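Side-chain contact in pseudopilin EpsI (Vibrio vulnificus, PDB 2RET), which is a minor pseudopilin of the type II secretion system, probably required for secreting proteases and toxins from the periplasm: residues Ala18-Asn23 against Gln47-Lys52. The protein carries 2 engineered substitutions. Numbering follows the deposited sequence.
Sequences AMVADN and QTWYWK
Val20 of helix 8-30 points its two methyls at Trp49 and Trp51 of strand 47-56. This is the helix-on-sheet packing of the pseudopilin fold, in which one long N-terminal helix lies on an antiparallel sheet. Residues 47-52 open the second strand of that sheet.

The CB of Val20 points toward the strand, and at CB the side chain branches into its two methyls. CG1 stands anti to the backbone N (chi1 170°) and goes to Trp51, where it comes within 4.3 Å of Trp51 CB. CG2 lies beside the backbone N and goes to Trp49. It meets the pyrrole ring of the indole, 3.7 Å from Trp49 CD1 and 3.9 Å from Trp49 CG, and approaches the ring obliquely. Trp49 CB is slightly farther, 4.1 Å from the same Val20 CG2.

No hydrogen bond joins the two segments; the contact is apolar and buried. Val70 of strand 63-71 touches both Val20 and Trp49 and extends the apolar cluster. Trp49 also packs on Phe16 and Ala17, about one helical turn before Val20. Nearby, Asn23 ND2 hydrogen-bonds to Glu42 and to Ala162 of the EpsJ chain, and Met19 packs on the same Ala162 of EpsJ.

The buried indole N-H has its own acceptor: Trp49 NE1 donates to the backbone O of Leu44, on strand 38-44.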
# COMPACT_ATOMS: atom_id res chain seq x y z
N ALA A 18 -15.74 17.41 21.48
CA ALA A 18 -15.12 16.44 20.58
C ALA A 18 -15.05 16.92 19.11
O ALA A 18 -14.05 16.71 18.43
CB ALA A 18 -15.86 15.07 20.66
N MSE A 19 -16.11 17.57 18.62
CA MSE A 19 -16.09 18.18 17.32
C MSE A 19 -14.94 19.18 17.15
O MSE A 19 -14.24 19.13 16.17
CB MSE A 19 -17.42 18.86 17.02
CG MSE A 19 -18.55 17.89 16.69
SE MSE A 19 -20.17 18.82 16.15
CE MSE A 19 -19.73 19.30 14.28
N VAL A 20 -14.79 20.09 18.10
CA VAL A 20 -13.69 21.03 18.12
C VAL A 20 -12.30 20.33 18.16
O VAL A 20 -11.37 20.76 17.48
CB VAL A 20 -13.87 22.02 19.32
CG1 VAL A 20 -12.59 22.91 19.54
CG2 VAL A 20 -15.13 22.88 19.12
N ALA A 21 -12.18 19.28 18.96
CA ALA A 21 -10.95 18.51 19.07
C ALA A 21 -10.55 17.94 17.70
O ALA A 21 -9.41 18.04 17.29
CB ALA A 21 -11.09 17.39 20.12
N ASP A 22 -11.52 17.35 17.00
CA ASP A 22 -11.32 16.86 15.65
C ASP A 22 -10.92 17.94 14.67
O ASP A 22 -10.08 17.69 13.82
CB ASP A 22 -12.56 16.12 15.14
CG ASP A 22 -12.69 14.70 15.69
OD1 ASP A 22 -11.70 14.16 16.28
OD2 ASP A 22 -13.80 14.10 15.57
N ASN A 23 -11.53 19.11 14.76
CA ASN A 23 -11.21 20.22 13.86
C ASN A 23 -9.80 20.70 14.09
O ASN A 23 -9.09 21.02 13.14
CB ASN A 23 -12.21 21.39 14.03
CG ASN A 23 -13.64 21.03 13.54
OD1 ASN A 23 -13.83 20.08 12.78
ND2 ASN A 23 -14.63 21.81 13.97
N GLN A 47 -21.33 28.32 21.48
CA GLN A 47 -20.44 28.34 22.62
C GLN A 47 -18.98 28.54 22.16
O GLN A 47 -18.53 27.92 21.18
CB GLN A 47 -20.61 27.00 23.34
CG GLN A 47 -19.92 26.96 24.66
CD GLN A 47 -20.23 25.76 25.46
OE1 GLN A 47 -21.20 25.04 25.18
NE2 GLN A 47 -19.43 25.54 26.52
N THR A 48 -18.24 29.35 22.91
CA THR A 48 -16.80 29.46 22.71
C THR A 48 -16.08 28.34 23.42
O THR A 48 -16.22 28.19 24.63
CB THR A 48 -16.22 30.79 23.26
OG1 THR A 48 -17.01 31.84 22.75
CG2 THR A 48 -14.80 31.01 22.78
N TRP A 49 -15.29 27.58 22.66
CA TRP A 49 -14.45 26.53 23.19
C TRP A 49 -12.96 26.87 23.12
O TRP A 49 -12.49 27.43 22.16
CB TRP A 49 -14.70 25.25 22.40
CG TRP A 49 -16.10 24.82 22.38
CD1 TRP A 49 -17.02 25.12 21.44
CD2 TRP A 49 -16.76 23.98 23.33
NE1 TRP A 49 -18.21 24.53 21.74
CE2 TRP A 49 -18.09 23.84 22.90
CE3 TRP A 49 -16.37 23.40 24.52
CZ2 TRP A 49 -19.02 23.09 23.59
CZ3 TRP A 49 -17.31 22.66 25.23
CH2 TRP A 49 -18.61 22.49 24.74
N TYR A 50 -12.21 26.47 24.14
CA TYR A 50 -10.80 26.81 24.25
C TYR A 50 -9.94 25.57 24.04
O TYR A 50 -9.91 24.67 24.88
CB TYR A 50 -10.51 27.45 25.60
CG TYR A 50 -11.26 28.75 25.79
CD1 TYR A 50 -10.66 29.97 25.53
CD2 TYR A 50 -12.59 28.74 26.20
CE1 TYR A 50 -11.38 31.16 25.68
CE2 TYR A 50 -13.31 29.91 26.35
CZ TYR A 50 -12.71 31.11 26.10
OH TYR A 50 -13.44 32.25 26.27
N TRP A 51 -9.24 25.53 22.91
CA TRP A 51 -8.44 24.40 22.57
C TRP A 51 -6.97 24.65 22.84
O TRP A 51 -6.50 25.77 22.89
CB TRP A 51 -8.69 23.94 21.12
CG TRP A 51 -8.40 24.98 20.09
CD1 TRP A 51 -9.30 25.82 19.51
CD2 TRP A 51 -7.12 25.31 19.51
NE1 TRP A 51 -8.68 26.65 18.62
CE2 TRP A 51 -7.34 26.37 18.59
CE3 TRP A 51 -5.81 24.82 19.68
CZ2 TRP A 51 -6.30 26.94 17.83
CZ3 TRP A 51 -4.76 25.41 18.93
CH2 TRP A 51 -5.02 26.46 18.02
N LYS A 52 -6.25 23.57 23.03
CA LYS A 52 -4.82 23.59 23.24
C LYS A 52 -4.24 22.38 22.54
O LYS A 52 -4.74 21.26 22.70
CB LYS A 52 -4.50 23.48 24.73
CG LYS A 52 -4.37 24.77 25.44
CD LYS A 52 -4.26 24.58 26.95
CE LYS A 52 -4.91 25.77 27.67
NZ LYS A 52 -4.99 25.57 29.15